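Local coordinates for protein 2-methyl-3-hydroxypyridine-5-carboxylic acid oxygenase (Mesorhizobium loti, PDB 3ALJ) that catalyses the FAD-dependent oxygenation of 2-methyl-3-hydroxypyridine-5-carboxylic acid, probably with opening of the pyridine ring, as in vitamin B6 breakdown, at residues V131-L139 / W278-V286; T11-G20 / L30-E41. One frame throughout, in Å; residues are numbered along the deposited sequence. Where two conformers were deposited one is given.

Contact 1 (V131-L139 / W278-V286)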
loop_
_atom_site.group_PDB
_atom_site.type_symbol
_atom_site.label_atom_id
_atom_site.label_comp_id
_atom_site.label_asym_id
_atom_site.label_seq_id
_atom_site.Cartn_x
_atom_site.Cartn_y
_atom_site.Cartn_z
ATOM N N VAL A 131 13.530 13.647 -12.404
ATOM C CA VAL A 131 14.107 14.609 -11.409
ATOM C C VAL A 131 13.377 15.938 -11.511
ATOM O O VAL A 131 13.376 16.701 -10.495
ATOM C CB VAL A 131 15.647 14.795 -11.553
ATOM C CG1 VAL A 131 16.359 13.488 -11.374
ATOM C CG2 VAL A 131 15.946 15.399 -12.862
ATOM N N ALA A 132 12.706 16.205 -12.623
ATOM C CA ALA A 132 11.929 17.423 -12.700
ATOM C C ALA A 132 10.755 17.272 -13.581
ATOM O O ALA A 132 10.754 16.431 -14.522
ATOM C CB ALA A 132 12.838 18.634 -13.119
ATOM N N ALA A 133 9.706 18.028 -13.345
ATOM C CA ALA A 133 8.528 17.972 -14.235
ATOM C C ALA A 133 8.017 19.388 -14.484
ATOM O O ALA A 133 8.159 20.245 -13.605
ATOM C CB ALA A 133 7.335 17.112 -13.583
ATOM N N ASP A 134 7.330 19.569 -15.616
ATOM C CA ASP A 134 6.830 20.912 -15.923
ATOM C C ASP A 134 5.346 20.678 -16.214
ATOM O O ASP A 134 5.022 19.780 -17.027
ATOM C CB ASP A 134 7.548 21.421 -17.183
ATOM C CG ASP A 134 7.220 22.848 -17.508
ATOM O OD1 ASP A 134 6.057 23.292 -17.407
ATOM O OD2 ASP A 134 8.125 23.625 -17.852
ATOM N N PRO A 135 4.455 21.449 -15.566
ATOM C CA PRO A 135 3.013 21.378 -15.874
ATOM C C PRO A 135 2.603 21.507 -17.331
ATOM O O PRO A 135 1.536 21.066 -17.725
ATOM C CB PRO A 135 2.438 22.581 -15.154
ATOM C CG PRO A 135 3.315 22.792 -13.945
ATOM C CD PRO A 135 4.729 22.339 -14.414
ATOM N N VAL A 136 3.483 22.050 -18.182
ATOM C CA VAL A 136 3.049 22.090 -19.594
ATOM C C VAL A 136 3.187 20.771 -20.292
ATOM O O VAL A 136 2.770 20.601 -21.450
ATOM C CB VAL A 136 3.721 23.174 -20.510
ATOM C CG1 VAL A 136 3.741 24.491 -19.833
ATOM C CG2 VAL A 136 5.092 22.699 -21.045
ATOM N N GLY A 137 3.706 19.721 -19.580
ATOM C CA GLY A 137 3.776 18.362 -20.121
ATOM C C GLY A 137 5.192 17.926 -20.475
ATOM O O GLY A 137 5.477 17.341 -21.530
ATOM N N ARG A 138 6.126 18.197 -19.555
ATOM C CA ARG A 138 7.520 17.788 -19.771
ATOM C C ARG A 138 8.079 17.131 -18.497
ATOM O O ARG A 138 7.700 17.437 -17.366
ATOM C CB ARG A 138 8.427 18.981 -20.180
ATOM C CG ARG A 138 8.036 19.472 -21.614
ATOM C CD ARG A 138 9.187 20.173 -22.353
ATOM N NE ARG A 138 9.643 21.309 -21.574
ATOM C CZ ARG A 138 9.232 22.559 -21.789
ATOM N NH1 ARG A 138 8.372 22.844 -22.791
ATOM N NH2 ARG A 138 9.691 23.532 -21.001
ATOM N N LEU A 139 8.872 16.096 -18.714
ATOM C CA LEU A 139 9.456 15.329 -17.620
ATOM C C LEU A 139 10.953 15.242 -17.928
ATOM O O LEU A 139 11.309 14.781 -19.037
ATOM C CB LEU A 139 8.867 13.894 -17.648
ATOM C CG LEU A 139 9.239 13.008 -16.492
ATOM C CD1 LEU A 139 8.640 13.629 -15.229
ATOM C CD2 LEU A 139 8.694 11.547 -16.643
ATOM N N TRP A 278 -3.427 18.075 -5.923
ATOM C CA TRP A 278 -2.725 16.879 -6.536
ATOM C C TRP A 278 -2.381 17.061 -7.968
ATOM O O TRP A 278 -1.841 16.180 -8.605
ATOM C CB TRP A 278 -3.642 15.631 -6.421
ATOM C CG TRP A 278 -3.880 15.177 -5.014
ATOM C CD1 TRP A 278 -3.336 15.647 -3.822
ATOM C CD2 TRP A 278 -4.751 14.119 -4.647
ATOM N NE1 TRP A 278 -3.837 14.913 -2.718
ATOM C CE2 TRP A 278 -4.695 13.975 -3.243
ATOM C CE3 TRP A 278 -5.544 13.249 -5.375
ATOM C CZ2 TRP A 278 -5.402 12.953 -2.576
ATOM C CZ3 TRP A 278 -6.285 12.274 -4.721
ATOM C CH2 TRP A 278 -6.195 12.128 -3.350
ATOM N N THR A 279 -2.638 18.278 -8.517
ATOM C CA THR A 279 -2.517 18.467 -9.992
ATOM C C THR A 279 -1.883 19.820 -10.270
ATOM O O THR A 279 -1.981 20.764 -9.462
ATOM C CB THR A 279 -3.902 18.483 -10.681
ATOM O OG1 THR A 279 -4.653 19.623 -10.222
ATOM C CG2 THR A 279 -4.659 17.173 -10.343
ATOM N N ARG A 280 -1.227 19.851 -11.417
ATOM C CA ARG A 280 -0.759 21.177 -11.919
ATOM C C ARG A 280 -0.631 21.016 -13.416
ATOM O O ARG A 280 0.203 20.311 -13.903
ATOM C CB ARG A 280 0.532 21.608 -11.208
ATOM C CG ARG A 280 0.803 23.106 -11.415
ATOM C CD ARG A 280 0.066 23.837 -10.321
ATOM N NE ARG A 280 0.390 23.347 -8.985
ATOM C CZ ARG A 280 1.416 23.746 -8.254
ATOM N NH1 ARG A 280 1.528 23.248 -7.017
ATOM N NH2 ARG A 280 2.292 24.633 -8.693
ATOM N N GLY A 281 -1.504 21.716 -14.151
ATOM C CA GLY A 281 -1.456 21.527 -15.581
ATOM C C GLY A 281 -1.674 20.070 -15.997
ATOM O O GLY A 281 -2.778 19.498 -15.716
ATOM N N LYS A 282 -0.739 19.518 -16.748
ATOM C CA LYS A 282 -0.833 18.150 -17.233
ATOM C C LYS A 282 -0.164 17.140 -16.251
ATOM O O LYS A 282 -0.056 16.009 -16.652
ATOM C CB LYS A 282 -0.204 17.995 -18.593
ATOM C CG LYS A 282 -0.942 18.876 -19.717
ATOM C CD LYS A 282 -0.032 18.852 -21.005
ATOM C CE LYS A 282 -0.224 20.039 -22.006
ATOM N NZ LYS A 282 -1.613 19.951 -22.342
ATOM N N VAL A 283 0.184 17.610 -15.059
ATOM C CA VAL A 283 0.833 16.707 -14.044
ATOM C C VAL A 283 -0.200 16.319 -12.995
ATOM O O VAL A 283 -0.869 17.134 -12.388
ATOM C CB VAL A 283 1.957 17.484 -13.355
ATOM C CG1 VAL A 283 2.536 16.623 -12.195
ATOM C CG2 VAL A 283 3.110 17.790 -14.406
ATOM N N ALA A 284 -0.283 14.978 -12.726
ATOM C CA ALA A 284 -1.105 14.453 -11.594
ATOM C C ALA A 284 -0.198 13.691 -10.696
ATOM O O ALA A 284 0.616 12.835 -11.146
ATOM C CB ALA A 284 -2.124 13.526 -12.104
ATOM N N LEU A 285 -0.358 13.978 -9.416
ATOM C CA LEU A 285 0.398 13.240 -8.329
ATOM C C LEU A 285 -0.516 12.128 -7.802
ATOM O O LEU A 285 -1.655 12.403 -7.414
ATOM C CB LEU A 285 0.719 14.189 -7.183
ATOM C CG LEU A 285 1.567 15.402 -7.685
ATOM C CD1 LEU A 285 1.862 16.265 -6.447
ATOM C CD2 LEU A 285 2.885 14.993 -8.377
ATOM N N VAL A 286 -0.001 10.907 -7.735
ATOM C CA VAL A 286 -0.839 9.682 -7.382
ATOM C C VAL A 286 -0.118 8.927 -6.313
ATOM O O VAL A 286 1.097 8.689 -6.480
ATOM C CB VAL A 286 -1.072 8.743 -8.609
ATOM C CG1 VAL A 286 -1.863 9.555 -9.756
ATOM C CG2 VAL A 286 0.182 7.869 -9.063
#

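Contact 2 (T11-G20 / L30-E41). With FAD (flavin-adenine dinucleotide), chain B.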
loop_
_atom_site.group_PDB
_atom_site.type_symbol
_atom_site.label_atom_id
_atom_site.label_comp_id
_atom_site.label_asym_id
_atom_site.label_seq_id
_atom_site.Cartn_x
_atom_site.Cartn_y
_atom_site.Cartn_z
ATOM N N THR A 11 -3.142 9.542 -30.999
ATOM C CA THR A 11 -2.697 8.730 -29.774
ATOM C C THR A 11 -2.011 9.627 -28.723
ATOM O O THR A 11 -0.938 10.145 -28.956
ATOM C CB THR A 11 -1.619 7.643 -30.051
ATOM O OG1 THR A 11 -2.075 6.759 -31.078
ATOM C CG2 THR A 11 -1.465 6.742 -28.813
ATOM N N ARG A 12 -2.656 9.715 -27.577
ATOM C CA ARG A 12 -2.239 10.448 -26.404
ATOM C C ARG A 12 -1.009 9.741 -25.757
ATOM O O ARG A 12 -0.943 8.546 -25.710
ATOM C CB ARG A 12 -3.437 10.350 -25.473
ATOM C CG ARG A 12 -4.768 10.857 -26.052
ATOM C CD ARG A 12 -5.842 10.557 -24.967
ATOM N NE ARG A 12 -6.357 9.179 -24.957
ATOM C CZ ARG A 12 -7.365 8.780 -24.157
ATOM N NH1 ARG A 12 -7.793 7.554 -24.218
ATOM N NH2 ARG A 12 -7.928 9.650 -23.365
ATOM N N ARG A 13 -0.050 10.532 -25.290
ATOM C CA ARG A 13 1.123 9.985 -24.659
ATOM C C ARG A 13 1.176 10.333 -23.127
ATOM O O ARG A 13 0.922 11.458 -22.776
ATOM C CB ARG A 13 2.361 10.588 -25.339
ATOM C CG ARG A 13 3.622 9.770 -24.856
ATOM C CD ARG A 13 4.937 10.052 -25.404
ATOM N NE ARG A 13 4.849 9.720 -26.802
ATOM C CZ ARG A 13 5.840 10.028 -27.617
ATOM N NH1 ARG A 13 5.701 9.784 -28.947
ATOM N NH2 ARG A 13 6.939 10.593 -27.125
ATOM N N ALA A 14 1.467 9.291 -22.339
ATOM C CA ALA A 14 1.652 9.537 -20.881
ATOM C C ALA A 14 3.065 9.065 -20.532
ATOM O O ALA A 14 3.533 8.034 -20.957
ATOM C CB ALA A 14 0.615 8.699 -20.166
ATOM N N GLU A 15 3.643 9.874 -19.629
ATOM C CA GLU A 15 4.966 9.466 -19.011
ATOM C C GLU A 15 4.661 9.357 -17.499
ATOM O O GLU A 15 4.175 10.293 -16.864
ATOM C CB GLU A 15 6.024 10.585 -19.276
ATOM C CG GLU A 15 6.410 10.678 -20.751
ATOM C CD GLU A 15 7.352 9.605 -21.171
ATOM O OE1 GLU A 15 7.733 8.757 -20.340
ATOM O OE2 GLU A 15 7.735 9.575 -22.340
ATOM N N VAL A 16 4.975 8.176 -16.944
ATOM C CA VAL A 16 4.696 7.854 -15.556
ATOM C C VAL A 16 6.018 7.747 -14.851
ATOM O O VAL A 16 6.950 6.990 -15.321
ATOM C CB VAL A 16 3.937 6.531 -15.490
ATOM C CG1 VAL A 16 3.702 6.121 -14.013
ATOM C CG2 VAL A 16 2.638 6.571 -16.255
ATOM N N ALA A 17 6.206 8.500 -13.784
ATOM C CA ALA A 17 7.366 8.349 -12.904
ATOM C C ALA A 17 7.006 7.468 -11.712
ATOM O O ALA A 17 6.156 7.872 -10.884
ATOM C CB ALA A 17 7.693 9.817 -12.417
ATOM N N GLY A 18 7.768 6.370 -11.583
ATOM C CA GLY A 18 7.611 5.445 -10.417
ATOM C C GLY A 18 6.973 4.161 -10.817
ATOM O O GLY A 18 5.915 4.118 -11.451
ATOM N N GLY A 19 7.612 3.096 -10.428
ATOM C CA GLY A 19 7.100 1.706 -10.721
ATOM C C GLY A 19 6.600 0.981 -9.529
ATOM O O GLY A 19 6.774 -0.215 -9.424
ATOM N N GLY A 20 6.011 1.720 -8.610
ATOM C CA GLY A 20 5.262 1.069 -7.510
ATOM C C GLY A 20 3.831 0.791 -7.848
ATOM O O GLY A 20 3.429 0.726 -9.025
ATOM N N LEU A 30 -4.094 3.209 -18.226
ATOM C CA LEU A 30 -3.986 4.149 -19.359
ATOM C C LEU A 30 -3.731 3.324 -20.576
ATOM O O LEU A 30 -4.364 3.593 -21.640
ATOM C CB LEU A 30 -2.851 5.195 -19.075
ATOM C CG LEU A 30 -3.202 6.137 -17.979
ATOM C CD1 LEU A 30 -1.838 6.851 -17.559
ATOM C CD2 LEU A 30 -4.252 7.156 -18.370
ATOM N N LYS A 31 -2.844 2.313 -20.526
ATOM C CA LYS A 31 -2.538 1.493 -21.747
ATOM C C LYS A 31 -3.829 0.759 -22.220
ATOM O O LYS A 31 -4.069 0.671 -23.443
ATOM C CB LYS A 31 -1.381 0.506 -21.460
ATOM C CG LYS A 31 -0.834 -0.282 -22.679
ATOM C CD LYS A 31 -0.034 0.714 -23.608
ATOM C CE LYS A 31 0.420 -0.273 -24.700
ATOM N NZ LYS A 31 1.145 0.504 -25.753
ATOM N N GLN A 32 -4.666 0.328 -21.284
ATOM C CA GLN A 32 -5.915 -0.389 -21.720
ATOM C C GLN A 32 -6.835 0.572 -22.394
ATOM O O GLN A 32 -7.590 0.116 -23.280
ATOM C CB GLN A 32 -6.627 -0.965 -20.459
ATOM C CG GLN A 32 -5.957 -2.174 -19.889
ATOM C CD GLN A 32 -6.681 -2.779 -18.677
ATOM O OE1 GLN A 32 -6.520 -3.982 -18.422
ATOM N NE2 GLN A 32 -7.493 -1.970 -17.966
ATOM N N ASN A 33 -6.784 1.846 -22.086
ATOM C CA ASN A 33 -7.590 2.841 -22.770
ATOM C C ASN A 33 -6.939 3.408 -24.053
ATOM O O ASN A 33 -7.480 4.396 -24.608
ATOM C CB ASN A 33 -7.843 3.978 -21.789
ATOM C CG ASN A 33 -8.867 3.581 -20.692
ATOM O OD1 ASN A 33 -9.101 4.331 -19.677
ATOM N ND2 ASN A 33 -9.585 2.497 -20.964
ATOM N N GLY A 34 -5.826 2.852 -24.475
ATOM C CA GLY A 34 -5.244 3.263 -25.795
ATOM C C GLY A 34 -4.180 4.354 -25.659
ATOM O O GLY A 34 -3.636 4.783 -26.675
ATOM N N TRP A 35 -3.782 4.743 -24.441
ATOM C CA TRP A 35 -2.613 5.667 -24.306
ATOM C C TRP A 35 -1.339 4.953 -24.716
ATOM O O TRP A 35 -1.115 3.774 -24.493
ATOM C CB TRP A 35 -2.483 6.145 -22.854
ATOM C CG TRP A 35 -3.522 7.065 -22.401
ATOM C CD1 TRP A 35 -4.857 6.813 -22.001
ATOM C CD2 TRP A 35 -3.326 8.455 -22.221
ATOM N NE1 TRP A 35 -5.443 7.939 -21.639
ATOM C CE2 TRP A 35 -4.546 9.009 -21.743
ATOM C CE3 TRP A 35 -2.219 9.322 -22.390
ATOM C CZ2 TRP A 35 -4.737 10.385 -21.402
ATOM C CZ3 TRP A 35 -2.441 10.687 -22.073
ATOM C CH2 TRP A 35 -3.668 11.212 -21.615
ATOM N N ASP A 36 -0.425 5.813 -25.260
ATOM C CA ASP A 36 0.932 5.393 -25.426
ATOM C C ASP A 36 1.622 5.694 -24.068
ATOM O O ASP A 36 1.882 6.866 -23.846
ATOM C CB ASP A 36 1.599 6.159 -26.604
ATOM C CG ASP A 36 3.102 5.774 -26.760
ATOM O OD1 ASP A 36 3.663 4.932 -26.028
ATOM O OD2 ASP A 36 3.713 6.208 -27.820
ATOM N N VAL A 37 1.914 4.693 -23.273
ATOM C CA VAL A 37 2.454 4.910 -21.924
ATOM C C VAL A 37 3.833 4.387 -21.740
ATOM O O VAL A 37 4.156 3.219 -22.069
ATOM C CB VAL A 37 1.662 3.991 -20.895
ATOM C CG1 VAL A 37 2.077 4.410 -19.447
ATOM C CG2 VAL A 37 0.290 4.070 -21.046
ATOM N N ARG A 38 4.699 5.248 -21.163
ATOM C CA ARG A 38 6.022 4.809 -20.825
ATOM C C ARG A 38 6.203 5.025 -19.315
ATOM O O ARG A 38 5.656 6.059 -18.772
ATOM C CB ARG A 38 7.059 5.695 -21.555
ATOM C CG ARG A 38 6.888 5.525 -23.133
ATOM C CD ARG A 38 6.141 6.730 -23.664
ATOM N NE ARG A 38 5.857 6.610 -25.121
ATOM C CZ ARG A 38 6.770 6.896 -26.059
ATOM N NH1 ARG A 38 6.381 6.811 -27.322
ATOM N NH2 ARG A 38 8.025 7.328 -25.742
ATOM N N LEU A 39 6.832 4.096 -18.638
ATOM C CA LEU A 39 7.026 4.180 -17.147
ATOM C C LEU A 39 8.472 4.161 -16.821
ATOM O O LEU A 39 9.257 3.356 -17.419
ATOM C CB LEU A 39 6.279 2.970 -16.516
ATOM C CG LEU A 39 6.421 2.925 -14.975
ATOM C CD1 LEU A 39 5.064 2.422 -14.347
ATOM C CD2 LEU A 39 7.532 2.097 -14.467
ATOM N N HIS A 40 8.865 5.009 -15.880
ATOM C CA HIS A 40 10.241 5.184 -15.473
ATOM C C HIS A 40 10.435 4.809 -14.001
ATOM O O HIS A 40 9.875 5.535 -13.123
ATOM C CB HIS A 40 10.652 6.615 -15.733
ATOM C CG HIS A 40 10.485 7.017 -17.167
ATOM N ND1 HIS A 40 11.469 6.789 -18.137
ATOM C CD2 HIS A 40 9.372 7.457 -17.829
ATOM C CE1 HIS A 40 10.961 7.137 -19.334
ATOM N NE2 HIS A 40 9.712 7.588 -19.169
ATOM N N GLU A 41 11.180 3.758 -13.737
ATOM C CA GLU A 41 11.514 3.389 -12.352
ATOM C C GLU A 41 12.981 3.767 -12.046
ATOM O O GLU A 41 13.857 3.292 -12.810
ATOM C CB GLU A 41 11.273 1.838 -12.181
ATOM C CG GLU A 41 11.866 1.270 -10.916
ATOM C CD GLU A 41 11.399 1.987 -9.662
ATOM O OE1 GLU A 41 12.199 2.354 -8.773
ATOM O OE2 GLU A 41 10.139 2.136 -9.504
HETATM P PA FAD B . 5.883 3.385 -3.721
HETATM O O1A FAD B . 5.329 2.020 -3.458
HETATM O O2A FAD B . 6.766 3.979 -2.786
HETATM O O5B FAD B . 6.579 3.299 -5.146
HETATM C C5B FAD B . 7.269 4.458 -5.720
HETATM C C4B FAD B . 8.196 3.805 -6.725
HETATM O O4B FAD B . 8.811 4.980 -7.356
HETATM C C3B FAD B . 9.328 3.038 -6.148
HETATM O O3B FAD B . 9.532 1.798 -6.857
HETATM C C2B FAD B . 10.535 4.041 -6.227
HETATM O O2B FAD B . 11.810 3.390 -6.359
HETATM C C1B FAD B . 10.277 4.781 -7.498
HETATM N N9A FAD B . 10.741 6.131 -7.502
HETATM C C8A FAD B . 10.911 7.009 -6.455
HETATM N N7A FAD B . 11.294 8.220 -6.886
HETATM C C5A FAD B . 11.386 8.119 -8.266
HETATM C C6A FAD B . 11.644 9.059 -9.260
HETATM N N6A FAD B . 11.965 10.356 -8.932
HETATM N N1A FAD B . 11.609 8.621 -10.520
HETATM C C2A FAD B . 11.346 7.351 -10.849
HETATM N N3A FAD B . 11.044 6.387 -9.932
HETATM C C4A FAD B . 11.044 6.821 -8.641
HETATM N N1 FAD B . -1.028 -0.191 2.034
HETATM C C2 FAD B . -2.005 -1.055 1.829
HETATM O O2 FAD B . -2.857 -0.918 0.936
HETATM N N3 FAD B . -2.122 -2.178 2.648
HETATM C C4 FAD B . -1.203 -2.442 3.665
HETATM O O4 FAD B . -1.267 -3.568 4.285
HETATM C C4X FAD B . -0.203 -1.507 3.866
HETATM N N5 FAD B . 0.702 -1.667 4.971
HETATM C C5X FAD B . 1.654 -0.693 5.206
HETATM C C6 FAD B . 2.485 -0.763 6.338
HETATM C C7 FAD B . 3.473 0.167 6.538
HETATM C C7M FAD B . 4.385 0.047 7.792
HETATM C C8 FAD B . 3.622 1.228 5.670
HETATM C C8M FAD B . 4.698 2.318 5.882
HETATM C C9 FAD B . 2.797 1.316 4.540
HETATM C C9A FAD B . 1.764 0.371 4.319
HETATM N N10 FAD B . 0.860 0.463 3.172
HETATM C C10 FAD B . -0.120 -0.441 3.004
HETATM C "C1'" FAD B . 0.993 1.668 2.223
HETATM C "C2'" FAD B . 1.748 1.235 0.974
HETATM O "O2'" FAD B . 3.028 0.691 1.358
HETATM C "C3'" FAD B . 2.049 2.473 0.109
HETATM O "O3'" FAD B . 0.904 3.394 0.257
HETATM C "C4'" FAD B . 2.160 2.197 -1.333
HETATM O "O4'" FAD B . 3.312 1.324 -1.507
HETATM C "C5'" FAD B . 2.436 3.434 -2.122
HETATM O "O5'" FAD B . 2.559 3.081 -3.496
HETATM P P FAD B . 3.175 4.171 -4.461
HETATM O O1P FAD B . 3.241 3.522 -5.777
HETATM O O2P FAD B . 2.490 5.496 -4.330
HETATM O O3P FAD B . 4.663 4.431 -3.881
HETATM O O HOH W 1 2.789 8.875 -28.561
HETATM O O HOH W 2 9.397 7.760 -23.295
#

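Contact 1 (V131-L139 / W278-V286)
Lys282 sets CG anti to its carbonyl carbon (chi1 -63°) and then runs extended to CE, so that its chain lies along Val136 and Gly137. Val283 has CG1 anti to its backbone N (chi1 174°), which turns CG2 to the backbone of Asp134 and Pro135. Two beta hairpins meet here turn against turn. One carries a G1 bulge at Gly137 and Arg138. The other closes with a type II' turn from Arg280 to Val283. A single hydrogen bond joins them: Lys282 N donates to Pro135 O at 2.9 Å, nearly straight at 172° and in the carbonyl plane on a lone pair. Gly281 has no CB, so its CA can sit 3.7 Å from the same Pro135 O. The Pro135 ring lies beside the Arg280 chain. Its CG meets Arg280 CG at 3.6 Å, and its CB meets Arg280 O at 3.4 Å. The end of Arg280 leads away, to Gly167 O and the ring of Phe168. Lys282 CE passes 3.1 Å from Val136 O, and its NZ goes on to a salt bridge with Glu322 of helix 321-349. With an alanine at this position, Glu322 is likely to lose this partner, and the backbone at Val136 and Gly137 to lose its cover. Val283 CG2 also reaches Ala133 CB, and Val162 of helix 161-166 touches both side chains. The Pro135 turn is held from within by an Asx turn, in which Val136 N donates to Asp134 OD1 at 3.0 Å.

Contact 2 (T11-G20 / L30-E41)
Ala14 packs tightly on Leu30 and Trp35, and Val16 on Val37 and Leu39, on the face of the strand pair that the joining helix covers. Ala14 CB rests 3.7 Å from Trp35 CE3. Leu30 CD2 covers one face of the indole, and Arg12 CB the other as a CH-pi contact, 3.6 Å from the centroid of the six-membered ring. In one of its two conformers the Arg12 guanidinium lies flat over the NE1 side of the indole, and NH1 reaches Glu316. Six backbone hydrogen bonds join the strands, from Asp36 N to Arg12 O through to Gly18 N to His40 O.

The other face, with Arg13, Glu15, Asp36 and Arg38, is polar and wetter. The Arg13 and Arg38 guanidinium groups stack, centres 3.6 Å apart and planes at 10°. Asp36 probably offsets these like charges, gripped side-on by Arg38 with NE to OD1 at 2.9 Å and NH1 to OD2 at 2.8 Å. One water bridges Arg13 NE and Asp36 OD2, and a second bridges Glu15 OE2 and Arg38 NH2. A bend at chi2 (-77°) folds the Glu15 carboxylate toward His40, whose NE2 donates to Glu15 OE1 at 2.6 Å, the oxygen lying in the His40 ring plane.

At the strands' C-terminal ends, Glu41 OE2 accepts from Gly19 N at 2.9 Å and from the ribose hydroxyl FAD O3B at 2.7 Å, while OE1 takes FAD O2B. A glycine-rich turn after the first strand and an acid on the ribose after the second mark the Rossmann-type beta-alpha-beta unit that binds FAD.

From the N terminus, contact 2 closes first. Strand 13-17 leads through helix 21-32 into strand 36-40, a short right-handed beta-alpha-beta crossover. Contact 1 opens about 90 residues later, at hairpin 130-141. It closes only when the chain returns at 278-286, after passing through strand 151-154 and much of the seven-stranded sheet. The two contacts follow in series, neither nested nor crossed. Both reach one mixed sheet: strand 151-154 lies between 13-17 and 283-285. Contact 1 ties the small three-stranded sheet to the 279-285 hairpin at the edge of that sheet. The contacts, with centres about 13 Å apart, meet where Leu139 CD2 packs on Glu15 CB at 3.9 Å.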